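Local coordinates for peptidoglycan glycosyltransferase (Atopobium parvulum, PDB 4OVD), which belongs to the penicillin-binding proteins, pairing a dimerisation domain with a penicillin-binding-type transpeptidase domain, at residues V527-N532 against A543-Q548; E232-A237 against A550-T555; G516-N519 against D524-V527. All coordinates share one frame; numbering follows the deposited sequence.

Contact 1 (V527-N532 against A543-Q548); sequences VYVGLN and AVVFSQ
F546 reaches V527 with one side of its ring. With CG anti to the backbone N (chi1 168°), the side chain carries the ring along the strand from V529 to V527. CB of F546 passes CG2 of V529 at 4.1 Å. Farther out, CD2 of F546 touches CG1 of V527 at 3.8 Å, and CE2 of F546 lies 3.7 Å from CB of V527; both valine carbons stand to one side of the ring plane, beyond the CD2-CE2 edge. The same CE2 comes 3.6 Å from the carbonyl O of V527, which sits in the ring plane at its edge, where the ring hydrogens are slightly positive, consistent with a weak favourable contact. V529 splits its methyls between neighbouring helix residues: its CG1 packs on CG1 of V545 at 3.8 Å, while its CG2 rests near the backbone N of F546. Strand 527-532 and helix 543-548 run roughly antiparallel, their axes 8.0 Å apart and 143° between directions. F514 meets the F546 ring edge-to-face, and V545 also touches F242 and A238 of helix 225-242. The chemistry is that of a buried hydrocarbon core: shape joins helix to sheet, and the one carbonyl at the aromatic edge is already paired with G516 in the sheet.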
loop_
_atom_site.group_PDB
_atom_site.type_symbol
_atom_site.label_atom_id
_atom_site.label_comp_id
_atom_site.label_asym_id
_atom_site.label_seq_id
_atom_site.Cartn_x
_atom_site.Cartn_y
_atom_site.Cartn_z
ATOM N N VAL A 527 -8.415 -1.738 -1.730
ATOM C CA VAL A 527 -7.539 -2.871 -1.792
ATOM C C VAL A 527 -6.477 -2.642 -2.849
ATOM O O VAL A 527 -6.766 -2.024 -3.934
ATOM C CB VAL A 527 -8.322 -4.089 -2.211
ATOM C CG1 VAL A 527 -7.406 -5.185 -2.651
ATOM C CG2 VAL A 527 -9.298 -4.512 -1.129
ATOM N N TYR A 528 -5.278 -3.133 -2.522
ATOM C CA TYR A 528 -4.120 -3.088 -3.399
ATOM C C TYR A 528 -3.597 -4.471 -3.647
ATOM O O TYR A 528 -3.468 -5.256 -2.734
ATOM C CB TYR A 528 -2.925 -2.261 -2.785
ATOM C CG TYR A 528 -1.671 -2.424 -3.629
ATOM C CD1 TYR A 528 -0.768 -3.420 -3.379
ATOM C CD2 TYR A 528 -1.395 -1.567 -4.665
ATOM C CE1 TYR A 528 0.390 -3.551 -4.147
ATOM C CE2 TYR A 528 -0.296 -1.710 -5.443
ATOM C CZ TYR A 528 0.608 -2.701 -5.166
ATOM O OH TYR A 528 1.717 -2.830 -5.999
ATOM N N VAL A 529 -3.276 -4.766 -4.893
ATOM C CA VAL A 529 -2.724 -6.020 -5.316
ATOM C C VAL A 529 -1.561 -5.724 -6.233
ATOM O O VAL A 529 -1.668 -4.941 -7.191
ATOM C CB VAL A 529 -3.678 -6.876 -6.154
ATOM C CG1 VAL A 529 -2.950 -8.152 -6.562
ATOM C CG2 VAL A 529 -4.979 -7.193 -5.393
ATOM N N GLY A 530 -0.421 -6.333 -5.936
ATOM C CA GLY A 530 0.785 -6.178 -6.735
ATOM C C GLY A 530 1.436 -7.533 -6.972
ATOM O O GLY A 530 1.496 -8.323 -6.075
ATOM N N LEU A 531 1.983 -7.745 -8.158
ATOM C CA LEU A 531 2.638 -8.958 -8.559
ATOM C C LEU A 531 3.940 -8.507 -9.145
ATOM O O LEU A 531 3.940 -7.797 -10.165
ATOM C CB LEU A 531 1.829 -9.678 -9.611
ATOM C CG LEU A 531 0.520 -10.216 -8.997
ATOM C CD1 LEU A 531 -0.493 -10.693 -10.046
ATOM C CD2 LEU A 531 0.797 -11.316 -7.972
ATOM N N ASN A 532 5.022 -9.001 -8.546
ATOM C CA ASN A 532 6.375 -8.585 -8.895
ATOM C C ASN A 532 7.094 -9.602 -9.750
ATOM O O ASN A 532 7.099 -10.824 -9.478
ATOM C CB ASN A 532 7.190 -8.290 -7.659
ATOM C CG ASN A 532 6.508 -7.340 -6.692
ATOM O OD1 ASN A 532 5.599 -6.565 -7.022
ATOM N ND2 ASN A 532 6.931 -7.419 -5.449
ATOM N N ALA A 543 -5.660 -6.962 -11.579
ATOM C CA ALA A 543 -7.059 -6.533 -11.554
ATOM C C ALA A 543 -7.965 -7.732 -11.292
ATOM O O ALA A 543 -8.970 -7.606 -10.617
ATOM C CB ALA A 543 -7.442 -5.875 -12.867
ATOM N N VAL A 544 -7.605 -8.893 -11.818
ATOM C CA VAL A 544 -8.406 -10.127 -11.628
ATOM C C VAL A 544 -8.367 -10.582 -10.179
ATOM O O VAL A 544 -9.402 -10.927 -9.584
ATOM C CB VAL A 544 -7.926 -11.255 -12.557
ATOM C CG1 VAL A 544 -8.609 -12.579 -12.238
ATOM C CG2 VAL A 544 -8.176 -10.898 -14.003
ATOM N N VAL A 545 -7.175 -10.525 -9.578
ATOM C CA VAL A 545 -7.018 -10.884 -8.197
ATOM C C VAL A 545 -7.823 -9.925 -7.336
ATOM O O VAL A 545 -8.487 -10.339 -6.400
ATOM C CB VAL A 545 -5.522 -10.839 -7.775
ATOM C CG1 VAL A 545 -5.372 -11.083 -6.296
ATOM C CG2 VAL A 545 -4.700 -11.836 -8.574
ATOM N N PHE A 546 -7.783 -8.650 -7.642
ATOM C CA PHE A 546 -8.562 -7.666 -6.863
ATOM C C PHE A 546 -10.064 -7.991 -6.848
ATOM O O PHE A 546 -10.725 -7.894 -5.788
ATOM C CB PHE A 546 -8.365 -6.259 -7.430
ATOM C CG PHE A 546 -9.332 -5.218 -6.881
ATOM C CD1 PHE A 546 -10.637 -5.176 -7.317
ATOM C CD2 PHE A 546 -8.908 -4.242 -5.965
ATOM C CE1 PHE A 546 -11.514 -4.218 -6.843
ATOM C CE2 PHE A 546 -9.774 -3.261 -5.504
ATOM C CZ PHE A 546 -11.079 -3.235 -5.950
ATOM N N SER A 547 -10.626 -8.318 -8.009
ATOM C CA SER A 547 -12.062 -8.581 -8.069
ATOM C C SER A 547 -12.486 -9.654 -7.096
ATOM O O SER A 547 -13.499 -9.495 -6.445
ATOM C CB SER A 547 -12.608 -8.905 -9.486
ATOM O OG SER A 547 -11.937 -9.997 -10.085
ATOM N N GLN A 548 -11.713 -10.728 -7.002
ATOM C CA GLN A 548 -12.006 -11.808 -6.079
ATOM C C GLN A 548 -11.685 -11.448 -4.621
ATOM O O GLN A 548 -12.508 -11.636 -3.726
ATOM C CB GLN A 548 -11.276 -13.087 -6.496
ATOM C CG GLN A 548 -11.395 -14.237 -5.480
ATOM C CD GLN A 548 -12.827 -14.720 -5.129
ATOM O OE1 GLN A 548 -13.003 -15.517 -4.182
ATOM N NE2 GLN A 548 -13.829 -14.279 -5.880
#

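Contact 2 (E232-A237 against A550-T555); sequences EEQLTA and AKDAAT
Q234 and D552 make the single direct link between helices 225-242 and 542-556 within these segments: NE2 of Q234 donates to OD2 of D552 at 2.8 Å. The N-H...O angle is 149°, so the bond is short but bent. On the donor side the acceptor lies close to the plane of the amide. On the other side the N-H meets OD2 on its anti side, somewhat out of the carboxylate plane. The two flat groups are turned almost perpendicular, 83° apart, and they share one bond, with OE1 of Q234 standing 4.1 Å from the same OD2.

The next shell is the side-chain geometry. In Q234, CG points anti to the carbonyl carbon (chi1 -69°) and the chain runs extended beyond it. This long arm and the shorter one of D552 together bridge the 10.5 Å between the CA atoms of Q234 and D552. Q234 also lies against Q548 and F549, and D552 against K230, so each partner is flanked by the opposite helix.

Farther out, the bonding within 232-237 is local to the helix. OG1 and N of T236 both bond to O of E232, approaching from opposite faces of that carbonyl; the hydroxyl bond from OG1 of T236 to O of E232 is 2.8 Å.

With just 61 Å² buried and both partners partly exposed, this is a single amide-carboxylate hydrogen bond at the surface. It joins helix 225-242 to the last helix of the chain, 542-556, the two packed together on one face of the five-stranded antiparallel sheet, as in the penicillin-binding transpeptidase fold.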
loop_
_atom_site.group_PDB
_atom_site.type_symbol
_atom_site.label_atom_id
_atom_site.label_comp_id
_atom_site.label_asym_id
_atom_site.label_seq_id
_atom_site.Cartn_x
_atom_site.Cartn_y
_atom_site.Cartn_z
ATOM N N GLU A 232 -3.695 -14.100 2.235
ATOM C CA GLU A 232 -2.505 -14.920 2.069
ATOM C C GLU A 232 -2.662 -15.999 1.051
ATOM O O GLU A 232 -1.785 -16.233 0.232
ATOM C CB GLU A 232 -2.089 -15.501 3.419
ATOM C CG GLU A 232 -1.675 -14.388 4.382
ATOM C CD GLU A 232 -1.145 -14.883 5.718
ATOM O OE1 GLU A 232 -1.112 -16.128 5.898
ATOM O OE2 GLU A 232 -0.741 -14.023 6.564
ATOM N N GLU A 233 -3.796 -16.672 1.070
ATOM C CA GLU A 233 -3.973 -17.745 0.137
ATOM C C GLU A 233 -4.177 -17.245 -1.271
ATOM O O GLU A 233 -3.629 -17.822 -2.230
ATOM C CB GLU A 233 -5.058 -18.709 0.629
ATOM C CG GLU A 233 -6.487 -18.182 0.699
ATOM C CD GLU A 233 -7.409 -19.058 1.572
ATOM O OE1 GLU A 233 -6.901 -19.787 2.450
ATOM O OE2 GLU A 233 -8.643 -18.978 1.434
ATOM N N GLN A 234 -4.917 -16.144 -1.421
ATOM C CA GLN A 234 -5.120 -15.549 -2.738
ATOM C C GLN A 234 -3.837 -14.967 -3.320
ATOM O O GLN A 234 -3.535 -15.164 -4.490
ATOM C CB GLN A 234 -6.291 -14.567 -2.723
ATOM C CG GLN A 234 -7.590 -15.352 -2.534
ATOM C CD GLN A 234 -8.835 -14.524 -2.519
ATOM O OE1 GLN A 234 -9.024 -13.684 -3.375
ATOM N NE2 GLN A 234 -9.724 -14.793 -1.549
ATOM N N LEU A 235 -3.036 -14.310 -2.492
ATOM C CA LEU A 235 -1.775 -13.804 -3.001
ATOM C C LEU A 235 -0.897 -15.010 -3.397
ATOM O O LEU A 235 -0.313 -15.040 -4.467
ATOM C CB LEU A 235 -1.099 -12.920 -1.953
ATOM C CG LEU A 235 0.328 -12.519 -2.312
ATOM C CD1 LEU A 235 0.380 -11.795 -3.637
ATOM C CD2 LEU A 235 0.941 -11.678 -1.238
ATOM N N THR A 236 -0.838 -16.038 -2.571
ATOM C CA THR A 236 0.004 -17.221 -2.938
ATOM C C THR A 236 -0.430 -17.834 -4.269
ATOM O O THR A 236 0.414 -18.081 -5.163
ATOM C CB THR A 236 0.003 -18.283 -1.821
ATOM O OG1 THR A 236 0.435 -17.675 -0.602
ATOM C CG2 THR A 236 0.892 -19.474 -2.159
ATOM N N ALA A 237 -1.745 -17.995 -4.442
ATOM C CA ALA A 237 -2.294 -18.577 -5.703
ATOM C C ALA A 237 -2.016 -17.682 -6.902
ATOM O O ALA A 237 -1.730 -18.180 -7.999
ATOM C CB ALA A 237 -3.804 -18.903 -5.596
ATOM N N ALA A 550 -11.276 -8.363 -3.197
ATOM C CA ALA A 550 -12.021 -7.209 -2.681
ATOM C C ALA A 550 -13.484 -7.584 -2.389
ATOM O O ALA A 550 -14.073 -7.065 -1.449
ATOM C CB ALA A 550 -11.938 -6.045 -3.629
ATOM N N LYS A 551 -14.005 -8.524 -3.168
ATOM C CA LYS A 551 -15.368 -9.072 -3.023
ATOM C C LYS A 551 -15.426 -9.750 -1.675
ATOM O O LYS A 551 -16.281 -9.408 -0.837
ATOM C CB LYS A 551 -15.617 -10.058 -4.178
ATOM C CG LYS A 551 -16.818 -10.961 -4.099
ATOM C CD LYS A 551 -18.083 -10.167 -3.990
ATOM C CE LYS A 551 -19.267 -11.126 -4.095
ATOM N NZ LYS A 551 -20.537 -10.429 -3.790
ATOM N N ASP A 552 -14.484 -10.677 -1.444
ATOM C CA ASP A 552 -14.381 -11.361 -0.149
ATOM C C ASP A 552 -14.159 -10.374 0.968
ATOM O O ASP A 552 -14.654 -10.576 2.042
ATOM C CB ASP A 552 -13.222 -12.349 -0.119
ATOM C CG ASP A 552 -13.421 -13.498 -1.073
ATOM O OD1 ASP A 552 -14.503 -13.575 -1.691
ATOM O OD2 ASP A 552 -12.481 -14.298 -1.222
ATOM N N ALA A 553 -13.373 -9.324 0.755
ATOM C CA ALA A 553 -13.201 -8.369 1.833
ATOM C C ALA A 553 -14.556 -7.699 2.103
ATOM O O ALA A 553 -14.928 -7.506 3.253
ATOM C CB ALA A 553 -12.155 -7.318 1.476
ATOM N N ALA A 554 -15.281 -7.315 1.049
ATOM C CA ALA A 554 -16.587 -6.671 1.219
ATOM C C ALA A 554 -17.647 -7.577 1.854
ATOM O O ALA A 554 -18.484 -7.112 2.622
ATOM C CB ALA A 554 -17.084 -6.155 -0.113
ATOM N N THR A 555 -17.630 -8.872 1.578
ATOM C CA THR A 555 -18.668 -9.697 2.178
ATOM C C THR A 555 -18.324 -9.769 3.690
ATOM O O THR A 555 -19.119 -9.407 4.555
ATOM C CB THR A 555 -18.770 -11.114 1.565
ATOM O OG1 THR A 555 -17.742 -11.960 2.091
ATOM C CG2 THR A 555 -18.697 -11.084 0.051
#

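Contact 3 (G516-N519 against D524-V527); sequences GIVN and DLMV
G516 and V527 pair across a beta hairpin, formed by strands 510-518 and 525-532 of the central antiparallel sheet. The backbone bonds come first. G516 and V527 are a hydrogen-bonded pair: G516 N reaches V527 O at 2.8 Å with an N-H...O angle of 172°, and V527 N returns to G516 O at 2.9 Å. Two residues on, V518 N donates to L525 O at 2.8 Å. I517 and M526 form the non-hydrogen-bonded pair between them, where CA of M526 makes a CA-H...O contact to G516 O, and CA of I517 one to L525 O.

Apolar contacts fall on both faces. V518 and L525 run alongside each other from the same face, with CG2 of V518 3.8 Å from CD2 of L525; this face, shared with V527, is covered by helix 542-556. On the other, I517 and selenomethionine M526 pack toward helix 418-429. CG of M526, anti to its own N (chi1 -165°), lies 3.5 Å from CG1 of I517, and the bend at chi3 then carries the methyl away.

Solvent completes the turn end, where a water bridges the strands: it can donate to V518 O at 3.1 Å and accepts from L525 N at 2.9 Å.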
loop_
_atom_site.group_PDB
_atom_site.type_symbol
_atom_site.label_atom_id
_atom_site.label_comp_id
_atom_site.label_asym_id
_atom_site.label_seq_id
_atom_site.Cartn_x
_atom_site.Cartn_y
_atom_site.Cartn_z
ATOM N N GLY A 516 -7.752 -0.312 -5.983
ATOM C CA GLY A 516 -9.181 0.035 -6.153
ATOM C C GLY A 516 -9.925 0.337 -4.874
ATOM O O GLY A 516 -9.558 -0.120 -3.816
ATOM N N ILE A 517 -10.982 1.119 -4.999
ATOM C CA ILE A 517 -11.783 1.581 -3.899
ATOM C C ILE A 517 -13.160 1.014 -4.180
ATOM O O ILE A 517 -13.689 1.192 -5.277
ATOM C CB ILE A 517 -11.831 3.126 -3.936
ATOM C CG1 ILE A 517 -10.418 3.706 -3.849
ATOM C CG2 ILE A 517 -12.684 3.661 -2.802
ATOM C CD1 ILE A 517 -10.206 5.138 -4.349
ATOM N N VAL A 518 -13.727 0.306 -3.218
ATOM C CA VAL A 518 -15.037 -0.308 -3.385
ATOM C C VAL A 518 -16.078 0.638 -2.746
ATOM O O VAL A 518 -15.835 1.137 -1.661
ATOM C CB VAL A 518 -15.087 -1.700 -2.713
ATOM C CG1 VAL A 518 -16.388 -2.397 -3.033
ATOM C CG2 VAL A 518 -13.937 -2.575 -3.174
ATOM N N ASN A 519 -17.198 0.895 -3.446
ATOM C CA ASN A 519 -18.277 1.773 -3.001
ATOM C C ASN A 519 -17.673 2.945 -2.315
ATOM O O ASN A 519 -17.756 3.090 -1.068
ATOM C CB ASN A 519 -19.235 1.028 -2.093
ATOM C CG ASN A 519 -19.991 -0.056 -2.838
ATOM O OD1 ASN A 519 -19.874 -0.179 -4.048
ATOM N ND2 ASN A 519 -20.791 -0.843 -2.117
ATOM N N ASP A 524 -15.371 2.694 3.152
ATOM C CA ASP A 524 -15.027 1.579 3.971
ATOM C C ASP A 524 -13.978 0.656 3.408
ATOM O O ASP A 524 -13.430 -0.108 4.184
ATOM C CB ASP A 524 -16.304 0.764 4.264
ATOM C CG ASP A 524 -17.287 1.494 5.216
ATOM O OD1 ASP A 524 -16.827 2.010 6.246
ATOM O OD2 ASP A 524 -18.509 1.493 4.952
ATOM N N LEU A 525 -13.674 0.703 2.112
ATOM C CA LEU A 525 -12.711 -0.287 1.581
ATOM C C LEU A 525 -11.893 0.039 0.330
ATOM O O LEU A 525 -12.443 0.381 -0.735
ATOM C CB LEU A 525 -13.492 -1.577 1.289
ATOM C CG LEU A 525 -12.689 -2.751 0.716
ATOM C CD1 LEU A 525 -11.699 -3.335 1.718
ATOM C CD2 LEU A 525 -13.664 -3.842 0.357
HETATM N N MSE A 526 -10.580 -0.170 0.426
HETATM C CA MSE A 526 -9.714 -0.006 -0.687
HETATM C C MSE A 526 -8.762 -1.182 -0.591
HETATM O O MSE A 526 -8.330 -1.583 0.495
HETATM C CB MSE A 526 -8.994 1.333 -0.535
HETATM C CG MSE A 526 -8.305 1.822 -1.785
HETATM SE SE MSE A 526 -7.377 3.578 -1.468
HETATM C CE MSE A 526 -6.042 2.708 -0.403
ATOM N N VAL A 527 -8.415 -1.738 -1.730
ATOM C CA VAL A 527 -7.539 -2.871 -1.792
ATOM C C VAL A 527 -6.477 -2.642 -2.849
ATOM O O VAL A 527 -6.766 -2.024 -3.934
ATOM C CB VAL A 527 -8.322 -4.089 -2.211
ATOM C CG1 VAL A 527 -7.406 -5.185 -2.651
ATOM C CG2 VAL A 527 -9.298 -4.512 -1.129
HETATM O O HOH W 1 -14.314 2.909 0.340
#

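Contacts 1 and 3 share V527 and strand 525-532, their centres about 12 Å apart; contacts 1 and 2 share helix 542-556, about 9 Å apart. Along the chain, 232-237 comes first, then the hairpin 516-519/524-527, strand 527-532 and finally the helix that supplies 543-548 and 550-555. Contact 2 thus ties an early helix to the last one across some 300 residues, whereas the other two are local. F546 bridges contacts 1 and 3, its CE2 lying 3.4 Å from CA of G516, and CD2 of L525 in contact 3 packs on A550, A553 and A554. Together they assemble sheet, covering helix and helix pair into one layered part of the transpeptidase domain.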